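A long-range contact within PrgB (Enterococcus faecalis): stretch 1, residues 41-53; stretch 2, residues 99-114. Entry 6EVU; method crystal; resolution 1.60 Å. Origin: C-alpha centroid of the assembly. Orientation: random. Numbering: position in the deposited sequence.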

# COMPACT_ATOMS: atom_id res chain seq x y z
N THR A 41 -15.34 0.80 15.35
CA THR A 41 -14.74 0.50 14.05
C THR A 41 -14.27 -0.95 14.02
O THR A 41 -13.62 -1.42 14.96
CB THR A 41 -13.55 1.42 13.77
OG1 THR A 41 -13.98 2.78 13.74
CG2 THR A 41 -12.89 1.07 12.38
N LYS A 42 -14.56 -1.65 12.92
CA LYS A 42 -14.16 -3.05 12.77
C LYS A 42 -14.42 -3.50 11.34
O LYS A 42 -15.20 -2.88 10.61
CB LYS A 42 -14.94 -3.96 13.71
CG LYS A 42 -16.41 -4.08 13.34
CD LYS A 42 -17.06 -5.22 14.12
CE LYS A 42 -18.57 -5.23 13.96
NZ LYS A 42 -19.31 -4.31 14.91
N ILE A 43 -13.76 -4.59 10.95
CA ILE A 43 -14.17 -5.31 9.74
C ILE A 43 -15.45 -6.07 10.05
O ILE A 43 -15.49 -6.87 10.99
CB ILE A 43 -13.07 -6.28 9.27
CG1 ILE A 43 -11.84 -5.49 8.81
CG2 ILE A 43 -13.62 -7.18 8.16
CD1 ILE A 43 -10.59 -6.38 8.48
N SER A 44 -16.53 -5.78 9.30
CA SER A 44 -17.79 -6.50 9.47
C SER A 44 -17.89 -7.76 8.63
O SER A 44 -18.59 -8.71 9.03
CB SER A 44 -18.98 -5.62 9.12
OG SER A 44 -18.80 -5.08 7.83
N SER A 45 -17.21 -7.81 7.48
CA SER A 45 -17.20 -9.02 6.68
C SER A 45 -16.04 -8.97 5.70
O SER A 45 -15.55 -7.90 5.32
CB SER A 45 -18.50 -9.21 5.90
OG SER A 45 -18.62 -8.20 4.92
N ILE A 46 -15.64 -10.16 5.26
CA ILE A 46 -14.66 -10.33 4.20
C ILE A 46 -15.23 -11.35 3.23
O ILE A 46 -15.51 -12.49 3.64
CB ILE A 46 -13.31 -10.84 4.73
CG1 ILE A 46 -12.79 -9.88 5.81
CG2 ILE A 46 -12.31 -11.03 3.58
CD1 ILE A 46 -11.47 -10.33 6.48
N LYS A 47 -15.37 -10.96 1.97
CA LYS A 47 -16.06 -11.80 0.99
C LYS A 47 -15.19 -11.98 -0.23
O LYS A 47 -14.47 -11.06 -0.65
CB LYS A 47 -17.43 -11.22 0.57
CG LYS A 47 -18.45 -11.22 1.66
CD LYS A 47 -19.17 -12.55 1.73
CE LYS A 47 -20.25 -12.54 2.79
NZ LYS A 47 -19.69 -12.49 4.18
N GLY A 48 -15.24 -13.19 -0.84
CA GLY A 48 -14.53 -13.42 -2.07
C GLY A 48 -13.21 -14.15 -1.95
O GLY A 48 -12.63 -14.52 -2.98
N GLY A 49 -12.68 -14.33 -0.74
CA GLY A 49 -11.38 -14.97 -0.60
C GLY A 49 -11.42 -16.15 0.35
O GLY A 49 -12.21 -16.20 1.29
N LYS A 50 -10.55 -17.13 0.07
CA LYS A 50 -10.39 -18.23 1.01
C LYS A 50 -9.67 -17.71 2.26
O LYS A 50 -8.82 -16.82 2.16
CB LYS A 50 -9.57 -19.37 0.41
CG LYS A 50 -10.19 -20.11 -0.75
CD LYS A 50 -9.21 -21.26 -1.20
CE LYS A 50 -9.88 -22.25 -2.13
NZ LYS A 50 -10.13 -21.65 -3.46
N PHE A 51 -10.08 -18.22 3.44
CA PHE A 51 -9.46 -17.79 4.70
C PHE A 51 -8.29 -18.69 5.05
O PHE A 51 -8.32 -19.90 4.76
CB PHE A 51 -10.45 -17.80 5.86
CG PHE A 51 -11.54 -16.78 5.71
CD1 PHE A 51 -12.78 -17.16 5.20
CD2 PHE A 51 -11.32 -15.44 6.03
CE1 PHE A 51 -13.78 -16.23 5.03
CE2 PHE A 51 -12.34 -14.49 5.87
CZ PHE A 51 -13.55 -14.88 5.36
N ILE A 52 -7.24 -18.10 5.62
CA ILE A 52 -6.09 -18.85 6.15
C ILE A 52 -6.26 -18.96 7.65
O ILE A 52 -6.39 -17.95 8.36
CB ILE A 52 -4.77 -18.16 5.81
CG1 ILE A 52 -4.66 -18.04 4.29
CG2 ILE A 52 -3.59 -18.92 6.44
CD1 ILE A 52 -3.53 -17.04 3.82
N LYS A 53 -6.29 -20.19 8.15
CA LYS A 53 -6.31 -20.38 9.60
C LYS A 53 -5.09 -19.73 10.25
O LYS A 53 -3.96 -19.90 9.79
CB LYS A 53 -6.29 -21.88 9.96
CG LYS A 53 -7.31 -22.73 9.30
CD LYS A 53 -7.00 -24.19 9.64
CE LYS A 53 -8.14 -24.82 10.36
NZ LYS A 53 -7.96 -26.30 10.32
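Stretch 2, residues 99-114: GYAVLLEKNKPVTVTY

Stretch 2 contains two strands, 99-104 and 110-114, joined by a loop with a type II turn from Glu 105 to Lys 108. Stretch 1 lies against both. Its strand 42-47 pairs antiparallel with strand 110-114. The axes approach to 4.7 Å with a crossing angle of 144°, so the strands are antiparallel but twisted by 36° from exact alignment. Strand 42-47 keeps farther from strand 99-104, with axes 9.1 Å apart at closest and directions 46° apart. After Gly 48 and Gly 49, stretch 1 passes to strand 99-104, and a weakly bonded strand near Lys 50 and Phe 51 runs antiparallel to it.

In the first pairing, Ile 43 stands opposite Tyr 114, with their CA atoms 4.4 Å apart. Ile 46 faces Val 112 at 4.6 Å between CA atoms, and Lys 47 CA lies 5.2 Å from Thr 111 CA. Lys 47 and Thr 111 exchange two hydrogen bonds: Lys 47 N to Thr 111 O is 3.0 Å, and Thr 111 N to Lys 47 O is 2.8 Å. Nearer the start of stretch 1, Ser 44 N donates to Thr 113 O at 2.8 Å, and Thr 113 N donates to Ser 45 O at 3.0 Å.

In the second pairing, Phe 51 CA lies 4.4 Å from Val 102 CA. Leu 103 N donates to Lys 50 O at 2.8 Å, and Ile 52 N donates to Ala 101 O at 3.0 Å.

The glycines leave room where stretch 1 passes from one strand to the other. A CB on Gly 48 would clash with Pro 109 O, and its backbone angles alone call for glycine. A CB on Gly 49 would clash with Val 110 CG2 and Val 102 CG1.

Ile 43, Ile 46, Val 112 and Tyr 114 share one face of the sheet. All four are buried, so their packing adds to the backbone hydrogen bonds. Ile 43 CG1 packs 3.5 Å from Tyr 114 CE1. Ile 43 CD1 is 3.7 Å from Val 112 CG1 and meets the edge of the Tyr 100 ring, 3.8 Å from its CD2. Ile 46 bridges the two strands of stretch 2: its CD1 is 3.6 Å from Tyr 100 CB, and its CG2 is 3.6 Å from Val 110 CG1. Ile 52 CB sits 3.8 Å from Ala 101 CB.

Polar contacts also join the stretches. Lys 50 NZ forms a salt bridge with Glu 105 OE1 at 3.4 Å; the hydrogen bond within it is weak. One water links Ser 45 OG, Thr 111 O and Thr 113 OG1. Another joins Ile 43 O to Tyr 100 OH.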

# COMPACT_ATOMS: atom_id res chain seq x y z
N GLY A 99 -6.64 -8.73 13.28
CA GLY A 99 -7.01 -8.73 11.87
C GLY A 99 -7.28 -10.15 11.42
O GLY A 99 -7.44 -11.05 12.25
N TYR A 100 -7.36 -10.35 10.09
CA TYR A 100 -7.77 -11.64 9.52
C TYR A 100 -6.87 -12.04 8.37
O TYR A 100 -6.60 -11.22 7.49
CB TYR A 100 -9.22 -11.59 9.00
CG TYR A 100 -10.13 -11.11 10.08
CD1 TYR A 100 -10.69 -11.99 10.97
CD2 TYR A 100 -10.37 -9.76 10.24
CE1 TYR A 100 -11.50 -11.53 12.03
CE2 TYR A 100 -11.17 -9.27 11.29
CZ TYR A 100 -11.73 -10.15 12.15
OH TYR A 100 -12.51 -9.64 13.20
N ALA A 101 -6.46 -13.33 8.33
CA ALA A 101 -5.57 -13.84 7.29
C ALA A 101 -6.40 -14.40 6.12
O ALA A 101 -7.31 -15.21 6.33
CB ALA A 101 -4.64 -14.94 7.83
N VAL A 102 -6.06 -14.00 4.90
CA VAL A 102 -6.89 -14.33 3.73
C VAL A 102 -5.96 -14.65 2.57
O VAL A 102 -4.90 -14.04 2.42
CB VAL A 102 -7.82 -13.15 3.36
CG1 VAL A 102 -8.64 -13.45 2.09
CG2 VAL A 102 -8.73 -12.80 4.54
N LEU A 103 -6.35 -15.63 1.71
CA LEU A 103 -5.52 -15.91 0.53
C LEU A 103 -6.05 -15.07 -0.62
O LEU A 103 -7.26 -15.11 -0.91
CB LEU A 103 -5.60 -17.40 0.14
CG LEU A 103 -4.62 -17.76 -0.99
CD1 LEU A 103 -3.23 -17.99 -0.45
CD2 LEU A 103 -5.05 -19.13 -1.59
N LEU A 104 -5.16 -14.32 -1.31
CA LEU A 104 -5.55 -13.60 -2.53
C LEU A 104 -5.13 -14.40 -3.75
O LEU A 104 -4.00 -14.89 -3.84
CB LEU A 104 -4.91 -12.20 -2.64
CG LEU A 104 -5.19 -11.27 -1.44
CD1 LEU A 104 -4.45 -9.96 -1.75
CD2 LEU A 104 -6.65 -11.04 -1.35
N GLU A 105 -6.06 -14.55 -4.70
CA GLU A 105 -5.81 -15.36 -5.88
C GLU A 105 -6.18 -14.53 -7.10
O GLU A 105 -7.04 -13.66 -7.04
CB GLU A 105 -6.66 -16.66 -5.86
CG GLU A 105 -6.30 -17.54 -4.64
CD GLU A 105 -7.15 -18.79 -4.63
OE1 GLU A 105 -8.20 -18.84 -3.93
OE2 GLU A 105 -6.79 -19.70 -5.38
N LYS A 106 -5.55 -14.88 -8.23
CA LYS A 106 -5.85 -14.22 -9.48
C LYS A 106 -7.34 -14.36 -9.78
O LYS A 106 -7.91 -15.44 -9.61
CB LYS A 106 -5.02 -14.86 -10.60
CG LYS A 106 -4.91 -13.99 -11.87
CD LYS A 106 -4.13 -12.71 -11.63
CE LYS A 106 -4.04 -11.80 -12.88
NZ LYS A 106 -5.22 -10.92 -13.20
N ASN A 107 -7.92 -13.25 -10.24
CA ASN A 107 -9.29 -13.12 -10.72
C ASN A 107 -10.34 -13.32 -9.64
O ASN A 107 -11.49 -13.62 -9.97
CB ASN A 107 -9.59 -14.10 -11.88
CG ASN A 107 -8.63 -13.94 -13.03
OD1 ASN A 107 -8.39 -12.82 -13.50
ND2 ASN A 107 -8.04 -15.07 -13.48
N LYS A 108 -9.96 -13.20 -8.36
CA LYS A 108 -10.89 -13.39 -7.24
C LYS A 108 -10.74 -12.19 -6.29
O LYS A 108 -10.03 -12.28 -5.28
CB LYS A 108 -10.59 -14.70 -6.53
CG LYS A 108 -10.85 -15.91 -7.46
CD LYS A 108 -10.19 -17.17 -6.99
CE LYS A 108 -10.39 -18.28 -8.07
NZ LYS A 108 -9.41 -19.45 -7.93
N PRO A 109 -11.39 -11.06 -6.60
CA PRO A 109 -11.29 -9.87 -5.74
C PRO A 109 -11.93 -10.13 -4.39
O PRO A 109 -12.92 -10.84 -4.29
CB PRO A 109 -12.05 -8.78 -6.52
CG PRO A 109 -12.85 -9.53 -7.56
CD PRO A 109 -12.21 -10.85 -7.82
N VAL A 110 -11.29 -9.61 -3.34
CA VAL A 110 -11.73 -9.83 -1.97
C VAL A 110 -12.23 -8.50 -1.44
O VAL A 110 -11.52 -7.49 -1.47
CB VAL A 110 -10.57 -10.37 -1.12
CG1 VAL A 110 -10.99 -10.40 0.34
CG2 VAL A 110 -10.18 -11.75 -1.70
N THR A 111 -13.47 -8.48 -0.98
CA THR A 111 -14.04 -7.21 -0.47
C THR A 111 -13.99 -7.24 1.05
O THR A 111 -14.63 -8.10 1.67
CB THR A 111 -15.48 -7.02 -0.97
OG1 THR A 111 -15.52 -7.04 -2.42
CG2 THR A 111 -16.12 -5.73 -0.42
N VAL A 112 -13.26 -6.28 1.64
CA VAL A 112 -13.19 -6.09 3.09
C VAL A 112 -14.08 -4.90 3.45
O VAL A 112 -13.82 -3.78 3.02
CB VAL A 112 -11.73 -5.82 3.53
CG1 VAL A 112 -11.64 -5.57 5.07
CG2 VAL A 112 -10.78 -6.92 3.02
N THR A 113 -15.10 -5.12 4.26
CA THR A 113 -16.00 -4.05 4.65
C THR A 113 -15.70 -3.58 6.07
O THR A 113 -15.61 -4.39 6.99
CB THR A 113 -17.45 -4.54 4.55
OG1 THR A 113 -17.72 -4.92 3.19
CG2 THR A 113 -18.41 -3.44 4.96
N TYR A 114 -15.54 -2.28 6.24
CA TYR A 114 -15.44 -1.66 7.56
C TYR A 114 -16.76 -1.00 7.89
O TYR A 114 -17.34 -0.29 7.05
CB TYR A 114 -14.33 -0.60 7.61
CG TYR A 114 -12.94 -1.19 7.45
CD1 TYR A 114 -12.24 -1.59 8.58
CD2 TYR A 114 -12.31 -1.26 6.21
CE1 TYR A 114 -10.98 -2.13 8.48
CE2 TYR A 114 -11.03 -1.79 6.08
CZ TYR A 114 -10.37 -2.24 7.23
OH TYR A 114 -9.08 -2.77 7.19
O HOH W 1 -14.26 -7.65 13.22
O HOH W 2 -17.26 -7.54 2.57
O HOH W 3 -13.55 -13.33 -5.39
O HOH W 4 -9.08 -16.82 -2.37